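Local coordinates for CcbJ (Streptomyces caelestis, PDB 4HGZ), which probably transfers a methyl group from S-adenosyl-L-methionine to a nitrogen atom of its substrate, at residues F141-Q146 and R227-A231; Q149-R154 and M239-L245; R250-F254 and R264-S268. All coordinates share one frame; numbering follows the deposited sequence.

Interaction 1: F141-Q146 and R227-A231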
loop_
_atom_site.group_PDB
_atom_site.type_symbol
_atom_site.label_atom_id
_atom_site.label_comp_id
_atom_site.label_asym_id
_atom_site.label_seq_id
_atom_site.Cartn_x
_atom_site.Cartn_y
_atom_site.Cartn_z
ATOM N N PHE C 141 -10.455 -5.986 -26.334
ATOM C CA PHE C 141 -9.114 -5.602 -25.869
ATOM C C PHE C 141 -8.061 -6.636 -26.241
ATOM O O PHE C 141 -6.913 -6.545 -25.808
ATOM C CB PHE C 141 -9.092 -5.345 -24.360
ATOM C CG PHE C 141 -9.846 -4.107 -23.935
ATOM C CD1 PHE C 141 -10.242 -3.155 -24.864
ATOM C CD2 PHE C 141 -10.134 -3.879 -22.597
ATOM C CE1 PHE C 141 -10.932 -2.002 -24.461
ATOM C CE2 PHE C 141 -10.824 -2.727 -22.187
ATOM C CZ PHE C 141 -11.219 -1.789 -23.117
ATOM N N CYS C 142 -8.459 -7.630 -27.026
ATOM C CA CYS C 142 -7.527 -8.643 -27.537
ATOM C C CYS C 142 -6.771 -8.103 -28.739
ATOM O O CYS C 142 -5.705 -8.595 -29.082
ATOM C CB CYS C 142 -8.279 -9.919 -27.935
ATOM S SG CYS C 142 -8.812 -10.895 -26.494
ATOM N N LEU C 143 -7.344 -7.089 -29.379
ATOM C CA LEU C 143 -6.678 -6.385 -30.455
ATOM C C LEU C 143 -5.631 -5.462 -29.836
ATOM O O LEU C 143 -5.953 -4.591 -29.029
ATOM C CB LEU C 143 -7.711 -5.603 -31.252
ATOM C CG LEU C 143 -8.761 -6.538 -31.862
ATOM C CD1 LEU C 143 -9.943 -5.787 -32.439
ATOM C CD2 LEU C 143 -8.104 -7.398 -32.919
ATOM N N LEU C 144 -4.371 -5.658 -30.201
ATOM C CA LEU C 144 -3.285 -5.045 -29.445
ATOM C C LEU C 144 -2.927 -3.612 -29.836
ATOM O O LEU C 144 -1.770 -3.237 -29.831
ATOM C CB LEU C 144 -2.050 -5.945 -29.448
ATOM C CG LEU C 144 -2.339 -7.328 -28.858
ATOM C CD1 LEU C 144 -1.069 -8.173 -28.733
ATOM C CD2 LEU C 144 -3.009 -7.160 -27.504
ATOM N N GLY C 145 -3.930 -2.801 -30.133
ATOM C CA GLY C 145 -3.694 -1.384 -30.329
ATOM C C GLY C 145 -4.967 -0.590 -30.537
ATOM O O GLY C 145 -6.000 -1.119 -30.958
ATOM N N GLN C 146 -4.883 0.700 -30.251
ATOM C CA GLN C 146 -6.026 1.585 -30.394
ATOM C C GLN C 146 -6.585 1.617 -31.826
ATOM O O GLN C 146 -7.796 1.635 -32.020
ATOM C CB GLN C 146 -5.643 2.994 -29.943
ATOM C CG GLN C 146 -6.809 3.946 -29.832
ATOM C CD GLN C 146 -6.350 5.332 -29.476
ATOM O OE1 GLN C 146 -5.759 6.035 -30.294
ATOM N NE2 GLN C 146 -6.608 5.734 -28.242
ATOM N N ARG C 227 -2.738 -11.492 -23.751
ATOM C CA ARG C 227 -2.320 -10.109 -23.865
ATOM C C ARG C 227 -3.544 -9.265 -24.123
ATOM O O ARG C 227 -4.376 -9.632 -24.931
ATOM C CB ARG C 227 -1.354 -9.919 -25.039
ATOM C CG ARG C 227 -0.026 -10.645 -24.914
ATOM C CD ARG C 227 0.906 -10.300 -26.073
ATOM N NE ARG C 227 2.233 -10.891 -25.893
ATOM C CZ ARG C 227 3.302 -10.232 -25.444
ATOM N NH1 ARG C 227 3.216 -8.943 -25.133
ATOM N NH2 ARG C 227 4.462 -10.862 -25.309
ATOM N N LEU C 228 -3.648 -8.135 -23.431
ATOM C CA LEU C 228 -4.719 -7.179 -23.674
ATOM C C LEU C 228 -4.123 -5.804 -23.937
ATOM O O LEU C 228 -3.049 -5.482 -23.439
ATOM C CB LEU C 228 -5.646 -7.082 -22.452
ATOM C CG LEU C 228 -6.261 -8.376 -21.931
ATOM C CD1 LEU C 228 -6.900 -8.138 -20.585
ATOM C CD2 LEU C 228 -7.272 -8.953 -22.916
ATOM N N ARG C 229 -4.814 -4.995 -24.723
ATOM C CA ARG C 229 -4.605 -3.563 -24.652
ATOM C C ARG C 229 -5.923 -2.979 -24.232
ATOM O O ARG C 229 -6.903 -3.096 -24.967
ATOM C CB ARG C 229 -4.173 -2.906 -25.980
ATOM C CG ARG C 229 -3.627 -1.513 -25.678
ATOM C CD ARG C 229 -3.936 -0.439 -26.699
ATOM N NE ARG C 229 -5.306 0.065 -26.677
ATOM C CZ ARG C 229 -5.634 1.346 -26.515
ATOM N NH1 ARG C 229 -4.697 2.268 -26.325
ATOM N NH2 ARG C 229 -6.907 1.705 -26.544
ATOM N N TYR C 230 -5.961 -2.351 -23.058
ATOM C CA TYR C 230 -7.234 -1.823 -22.570
ATOM C C TYR C 230 -7.405 -0.361 -22.937
ATOM O O TYR C 230 -6.450 0.313 -23.324
ATOM C CB TYR C 230 -7.374 -2.016 -21.058
ATOM C CG TYR C 230 -6.259 -1.406 -20.250
ATOM C CD1 TYR C 230 -6.260 -0.054 -19.938
ATOM C CD2 TYR C 230 -5.206 -2.179 -19.795
ATOM C CE1 TYR C 230 -5.236 0.510 -19.199
ATOM C CE2 TYR C 230 -4.173 -1.621 -19.054
ATOM C CZ TYR C 230 -4.198 -0.277 -18.764
ATOM O OH TYR C 230 -3.187 0.271 -18.025
ATOM N N ALA C 231 -8.633 0.127 -22.834
ATOM C CA ALA C 231 -8.886 1.544 -23.024
ATOM C C ALA C 231 -9.619 2.080 -21.808
ATOM O O ALA C 231 -10.365 1.356 -21.145
ATOM C CB ALA C 231 -9.710 1.765 -24.251
#

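Interaction 2: Q149-R154 and M239-L245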
loop_
_atom_site.group_PDB
_atom_site.type_symbol
_atom_site.label_atom_id
_atom_site.label_comp_id
_atom_site.label_asym_id
_atom_site.label_seq_id
_atom_site.Cartn_x
_atom_site.Cartn_y
_atom_site.Cartn_z
ATOM N N GLN C 149 -8.539 -1.414 -32.690
ATOM C CA GLN C 149 -9.802 -1.431 -31.949
ATOM C C GLN C 149 -10.832 -0.510 -32.588
ATOM O O GLN C 149 -11.986 -0.890 -32.796
ATOM C CB GLN C 149 -9.580 -1.104 -30.469
ATOM C CG GLN C 149 -8.836 -2.225 -29.746
ATOM C CD GLN C 149 -8.367 -1.851 -28.354
ATOM O OE1 GLN C 149 -8.425 -0.686 -27.935
ATOM N NE2 GLN C 149 -7.891 -2.846 -27.626
ATOM N N ILE C 150 -10.410 0.700 -32.921
ATOM C CA ILE C 150 -11.252 1.574 -33.718
ATOM C C ILE C 150 -11.743 0.865 -34.996
ATOM O O ILE C 150 -12.941 0.804 -35.256
ATOM C CB ILE C 150 -10.510 2.853 -34.079
ATOM C CG1 ILE C 150 -10.171 3.624 -32.803
ATOM C CG2 ILE C 150 -11.333 3.691 -35.042
ATOM C CD1 ILE C 150 -9.468 4.937 -33.058
ATOM N N ASP C 151 -10.822 0.306 -35.778
ATOM C CA ASP C 151 -11.215 -0.408 -36.997
ATOM C C ASP C 151 -12.278 -1.443 -36.683
ATOM O O ASP C 151 -13.276 -1.554 -37.390
ATOM C CB ASP C 151 -10.022 -1.099 -37.650
ATOM C CG ASP C 151 -9.048 -0.118 -38.267
ATOM O OD1 ASP C 151 -9.371 1.086 -38.306
ATOM O OD2 ASP C 151 -7.962 -0.549 -38.721
ATOM N N CYS C 152 -12.062 -2.207 -35.618
ATOM C CA CYS C 152 -13.006 -3.240 -35.258
ATOM C C CYS C 152 -14.382 -2.633 -34.973
ATOM O O CYS C 152 -15.407 -3.093 -35.500
ATOM C CB CYS C 152 -12.510 -4.022 -34.055
ATOM S SG CYS C 152 -13.670 -5.278 -33.498
ATOM N N MET C 153 -14.407 -1.589 -34.154
ATOM C CA MET C 153 -15.676 -0.936 -33.842
ATOM C C MET C 153 -16.362 -0.519 -35.131
ATOM O O MET C 153 -17.584 -0.657 -35.273
ATOM C CB MET C 153 -15.464 0.274 -32.919
ATOM C CG MET C 153 -14.691 -0.068 -31.635
ATOM S SD MET C 153 -14.464 1.325 -30.515
ATOM C CE MET C 153 -15.982 1.192 -29.593
ATOM N N ARG C 154 -15.564 -0.039 -36.083
ATOM C CA ARG C 154 -16.096 0.424 -37.356
ATOM C C ARG C 154 -16.699 -0.698 -38.208
ATOM O O ARG C 154 -17.792 -0.542 -38.742
ATOM C CB ARG C 154 -15.050 1.218 -38.130
ATOM C CG ARG C 154 -15.540 1.742 -39.477
ATOM C CD ARG C 154 -14.725 2.959 -39.917
ATOM N NE ARG C 154 -13.289 2.767 -39.704
ATOM C CZ ARG C 154 -12.463 3.706 -39.248
ATOM N NH1 ARG C 154 -12.918 4.918 -38.937
ATOM N NH2 ARG C 154 -11.174 3.430 -39.089
ATOM N N MET C 239 -12.996 6.739 -29.275
ATOM C CA MET C 239 -12.753 5.757 -30.310
ATOM C C MET C 239 -14.065 5.431 -31.015
ATOM O O MET C 239 -14.145 5.453 -32.246
ATOM C CB MET C 239 -12.145 4.501 -29.708
ATOM C CG MET C 239 -10.767 4.726 -29.161
ATOM S SD MET C 239 -10.261 3.485 -27.960
ATOM C CE MET C 239 -10.376 1.980 -28.932
ATOM N N ALA C 240 -15.098 5.146 -30.227
ATOM C CA ALA C 240 -16.412 4.871 -30.784
ATOM C C ALA C 240 -16.874 6.011 -31.699
ATOM O O ALA C 240 -17.366 5.766 -32.801
ATOM C CB ALA C 240 -17.417 4.635 -29.677
ATOM N N ASN C 241 -16.725 7.254 -31.251
ATOM C CA ASN C 241 -17.112 8.372 -32.108
ATOM C C ASN C 241 -16.359 8.303 -33.431
ATOM O O ASN C 241 -16.963 8.330 -34.499
ATOM C CB ASN C 241 -16.897 9.731 -31.429
ATOM C CG ASN C 241 -17.702 9.881 -30.149
ATOM O OD1 ASN C 241 -18.578 9.061 -29.857
ATOM N ND2 ASN C 241 -17.406 10.933 -29.370
ATOM N N VAL C 242 -15.038 8.206 -33.361
ATOM C CA VAL C 242 -14.249 8.105 -34.573
ATOM C C VAL C 242 -14.788 6.986 -35.473
ATOM O O VAL C 242 -14.920 7.169 -36.673
ATOM C CB VAL C 242 -12.751 7.896 -34.258
ATOM C CG1 VAL C 242 -11.976 7.565 -35.522
ATOM C CG2 VAL C 242 -12.187 9.142 -33.624
ATOM N N ALA C 243 -15.120 5.843 -34.880
ATOM C CA ALA C 243 -15.712 4.711 -35.607
ATOM C C ALA C 243 -17.150 4.942 -36.080
ATOM O O ALA C 243 -17.767 4.040 -36.638
ATOM C CB ALA C 243 -15.650 3.447 -34.751
ATOM N N GLY C 244 -17.685 6.139 -35.852
ATOM C CA GLY C 244 -19.077 6.445 -36.212
ATOM C C GLY C 244 -20.139 5.930 -35.239
ATOM O O GLY C 244 -21.297 5.765 -35.613
ATOM N N LEU C 245 -19.752 5.682 -33.989
ATOM C CA LEU C 245 -20.675 5.165 -32.982
ATOM C C LEU C 245 -20.861 6.179 -31.863
ATOM O O LEU C 245 -19.973 6.989 -31.616
ATOM C CB LEU C 245 -20.134 3.867 -32.377
ATOM C CG LEU C 245 -20.122 2.604 -33.228
ATOM C CD1 LEU C 245 -19.291 1.518 -32.538
ATOM C CD2 LEU C 245 -21.542 2.138 -33.487
#

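Interaction 3: R250-F254 and R264-S268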
loop_
_atom_site.group_PDB
_atom_site.type_symbol
_atom_site.label_atom_id
_atom_site.label_comp_id
_atom_site.label_asym_id
_atom_site.label_seq_id
_atom_site.Cartn_x
_atom_site.Cartn_y
_atom_site.Cartn_z
ATOM N N ARG C 250 -24.198 2.754 -20.230
ATOM C CA ARG C 250 -23.102 2.030 -19.617
ATOM C C ARG C 250 -23.522 1.485 -18.264
ATOM O O ARG C 250 -24.069 2.213 -17.438
ATOM C CB ARG C 250 -21.880 2.925 -19.437
ATOM C CG ARG C 250 -20.598 2.150 -19.607
ATOM C CD ARG C 250 -19.391 2.868 -19.079
ATOM N NE ARG C 250 -19.154 4.132 -19.758
ATOM C CZ ARG C 250 -18.636 4.242 -20.972
ATOM N NH1 ARG C 250 -18.314 3.163 -21.661
ATOM N NH2 ARG C 250 -18.454 5.441 -21.502
ATOM N N HIS C 251 -23.257 0.203 -18.040
ATOM C CA HIS C 251 -23.517 -0.425 -16.750
ATOM C C HIS C 251 -22.234 -1.067 -16.231
ATOM O O HIS C 251 -21.209 -1.081 -16.916
ATOM C CB HIS C 251 -24.598 -1.500 -16.881
ATOM C CG HIS C 251 -25.734 -1.109 -17.765
ATOM N ND1 HIS C 251 -26.886 -0.530 -17.282
ATOM C CD2 HIS C 251 -25.903 -1.226 -19.103
ATOM C CE1 HIS C 251 -27.716 -0.298 -18.284
ATOM N NE2 HIS C 251 -27.142 -0.712 -19.400
ATOM N N ALA C 252 -22.302 -1.610 -15.026
ATOM C CA ALA C 252 -21.166 -2.286 -14.426
ATOM C C ALA C 252 -21.119 -3.724 -14.891
ATOM O O ALA C 252 -20.097 -4.390 -14.775
ATOM C CB ALA C 252 -21.280 -2.248 -12.900
ATOM N N ASP C 253 -22.239 -4.214 -15.393
ATOM C CA ASP C 253 -22.364 -5.636 -15.647
ATOM C C ASP C 253 -23.668 -5.918 -16.388
ATOM O O ASP C 253 -24.466 -5.009 -16.611
ATOM C CB ASP C 253 -22.314 -6.390 -14.329
ATOM C CG ASP C 253 -23.567 -6.182 -13.497
ATOM O OD1 ASP C 253 -24.533 -5.574 -14.015
ATOM O OD2 ASP C 253 -23.584 -6.632 -12.330
ATOM N N PHE C 254 -23.901 -7.168 -16.768
ATOM C CA PHE C 254 -25.043 -7.431 -17.644
ATOM C C PHE C 254 -26.404 -7.354 -16.969
ATOM O O PHE C 254 -27.427 -7.492 -17.631
ATOM C CB PHE C 254 -24.888 -8.752 -18.403
ATOM C CG PHE C 254 -23.911 -8.681 -19.530
ATOM C CD1 PHE C 254 -24.123 -7.814 -20.590
ATOM C CD2 PHE C 254 -22.763 -9.459 -19.521
ATOM C CE1 PHE C 254 -23.210 -7.734 -21.635
ATOM C CE2 PHE C 254 -21.851 -9.383 -20.555
ATOM C CZ PHE C 254 -22.077 -8.524 -21.617
ATOM N N ARG C 264 -15.330 -3.118 -11.506
ATOM C CA ARG C 264 -14.222 -3.825 -12.133
ATOM C C ARG C 264 -14.389 -3.883 -13.657
ATOM O O ARG C 264 -13.406 -3.845 -14.407
ATOM C CB ARG C 264 -14.041 -5.212 -11.514
ATOM C CG ARG C 264 -13.338 -5.191 -10.141
ATOM C CD ARG C 264 -13.353 -6.556 -9.453
ATOM N NE ARG C 264 -13.194 -7.671 -10.394
ATOM C CZ ARG C 264 -12.027 -8.102 -10.873
ATOM N NH1 ARG C 264 -10.893 -7.504 -10.506
ATOM N NH2 ARG C 264 -11.995 -9.131 -11.723
ATOM N N TYR C 265 -15.633 -3.930 -14.113
ATOM C CA TYR C 265 -15.909 -3.974 -15.550
ATOM C C TYR C 265 -16.934 -2.941 -15.943
ATOM O O TYR C 265 -17.563 -2.320 -15.093
ATOM C CB TYR C 265 -16.419 -5.364 -15.962
ATOM C CG TYR C 265 -15.316 -6.374 -16.002
ATOM C CD1 TYR C 265 -14.635 -6.638 -17.189
ATOM C CD2 TYR C 265 -14.921 -7.046 -14.850
ATOM C CE1 TYR C 265 -13.603 -7.562 -17.232
ATOM C CE2 TYR C 265 -13.878 -7.968 -14.883
ATOM C CZ TYR C 265 -13.227 -8.217 -16.078
ATOM O OH TYR C 265 -12.203 -9.124 -16.124
ATOM N N HIS C 266 -17.110 -2.760 -17.242
ATOM C CA HIS C 266 -18.305 -2.101 -17.710
ATOM C C HIS C 266 -18.880 -2.821 -18.917
ATOM O O HIS C 266 -18.195 -3.577 -19.596
ATOM C CB HIS C 266 -18.063 -0.633 -18.013
ATOM C CG HIS C 266 -17.117 -0.395 -19.148
ATOM N ND1 HIS C 266 -17.540 -0.265 -20.452
ATOM C CD2 HIS C 266 -15.774 -0.224 -19.166
ATOM C CE1 HIS C 266 -16.495 -0.049 -21.230
ATOM N NE2 HIS C 266 -15.412 -0.014 -20.473
ATOM N N VAL C 267 -20.168 -2.603 -19.133
ATOM C CA VAL C 267 -20.848 -3.063 -20.311
ATOM C C VAL C 267 -21.344 -1.799 -20.985
ATOM O O VAL C 267 -22.043 -0.993 -20.377
ATOM C CB VAL C 267 -22.026 -3.955 -19.940
ATOM C CG1 VAL C 267 -22.904 -4.206 -21.144
ATOM C CG2 VAL C 267 -21.534 -5.251 -19.348
ATOM N N SER C 268 -20.955 -1.610 -22.233
ATOM C CA SER C 268 -21.288 -0.394 -22.944
ATOM C C SER C 268 -22.098 -0.728 -24.182
ATOM O O SER C 268 -21.832 -1.721 -24.866
ATOM C CB SER C 268 -20.014 0.360 -23.333
ATOM O OG SER C 268 -19.199 0.590 -22.197
HETATM O O HOH W 1 -18.213 -4.308 -13.081
#

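Interaction 1: F141-Q146 and R227-A231
Phe141 meets the end of strand 221-229 with both its carbonyl and its ring. Arg229 N donates to Phe141 O at 2.8 Å, lying in the carbonyl plane with an N-H...O angle of 152°, and Leu228 CA turns its hydrogen to the same oxygen. The ring spreads under the chain just beyond: Tyr230 CA stands above its centre in a CH-pi contact, 3.6 Å from the Phe141 centroid, while Ala231 N lies over the same face nearer CZ. Leu144 points its CB away, yet its methyls fold back across Arg227 at about a right angle, CD2 reaching Arg227 O at 3.8 Å. Arg227 itself is poorly ordered.

The contact joins two parts of the protein. Residues 141-146 lead from strand 130-135 of the Rossmann-like methyltransferase sheet into helix 146-159, with Gly145 at its N-cap, whereas strand 221-229 is an outer strand of the separate four-stranded antiparallel sheet.

Arg229 follows the loop to that helix start. Its CG is anti to the backbone N (chi1 -165°), and bends further along the chain bring CD to 3.8 Å from Gly145 CA and lay one guanidinium face under Gln146 CB, off-centre and 3.6 Å from the plane. The amide of Gln146 is turned 72° from that plane. Glu235 OE2 takes both a salt bridge from Arg229 NH2 and a hydrogen bond from Gln146 NE2, and probably offsets the positive charge that Arg229 brings to the start of helix 146-159. Gln146 NE2 also donates to Ala234 O of the second subunit.

Interaction 2: Q149-R154 and M239-L245
Gln149 NE2 is gripped by two carbonyls, donating to Arg229 O and more weakly to Leu143 O, and this holds the amide in place beside Met239. The methyl CE of Met239 comes against the Gln149 side chain, 3.5 Å from both OE1 and CB. The next residue, Ile150, sets CG1 against Met239 CB at 3.8 Å, with its other branch, CG2, meeting Val242 CG1.

Met153 points into the opposing segment. Its chain runs straight to SD and then bends (chi3 87°), which turns CE onto Ala240 CB at 3.7 Å; the Met153 and Met239 side chains cross at about a right angle, SD of Met153 resting near Met239 CB. Ala243 sets its methyl against both Met153 CB and Arg154 N, 3.7 Å from each.

This is helix-to-helix packing on the sheet of a Rossmann-like methyltransferase, between helix 146-159 and the C-terminal turn of helix 233-242. The latter ends in a Schellman motif: Gly244 takes positive phi (79°), and Leu245 N bonds back to Ala240 O at 2.7 Å. The reversal sends Leu245 into strand 245-251 with CD1 4.0 Å from Met153 CB.

Arg154 NH2 forms a salt bridge with Asp151 OD1 of its own helix, its hydrogen bond weak. Ala243 O accepts from Arg157 NH1. Ile150 and Met239 also pack on Leu238 of the second subunit, whose Val242 meets Val242 here.

Interaction 3: R250-F254 and R264-S268
His251 and Val267 form the tight centre of this antiparallel contact, a hydrogen-bonded pair. His251 N donates to Val267 O at 2.9 Å in the carbonyl plane, while in the return bond, equally long, Val267 N lies 42° out of the plane of the His251 carbonyl. Beside the pair, Val267 CG2 sits over one face of the Phe254 ring, 3.9 Å from the centroid in a CH-pi contact, and CG1 touches Phe254 CE1 at 3.6 Å. With CG1 anti to the backbone N (chi1 168°), both valine methyls reach the ring.

Past His251 the pairing gives way. Ala252 O and Tyr265 O face each other as two acceptors, and a water takes the place of a direct bond, bridging Ala252 O to Tyr265 N.

On the face carrying Arg250 and Ser268, the hold is polar and its bonds are bent. Ser268 OG takes weak bonds from Arg250 NH1, at 2.8 Å, and from His266 ND1. The guanidinium stands 88° to the imidazole plane, its edge toward ND1, and its NH2 makes a salt bridge with Asp237.

Strand 265-272 here lies between the edge strand 245-251 and strand 164-171, in the antiparallel end of the methyltransferase sheet. Helix 50-61 covers the Val267 face, Phe56 meeting both Val267 and the Phe254 ring, and Asp237 brings helix 233-242 to the Arg250 face.

In the fold
Interactions 1 and 2 are neighbours, centres 14 Å apart, and interlock along the chain: the loop 141-146 runs into the helix of 149-154, and the strand of 227-231 into the helix of 239-245. Leu143 CD1 packs on Cys152 CB at 3.5 Å, and both contacts reach the second subunit. Interaction 3 stands apart, its centre about 17 Å from that of interaction 1 and about 19 Å from that of interaction 2, though strand 245-251 connects it to the latter. All three lie near the S-adenosyl-L-homocysteine site, empty in this chain, interaction 2 the farthest: side chains of Leu143 and Asn119 are about 6 Å apart, Met153 and Phe120 about 8 Å, and Phe254 and Arg75 about 6 Å.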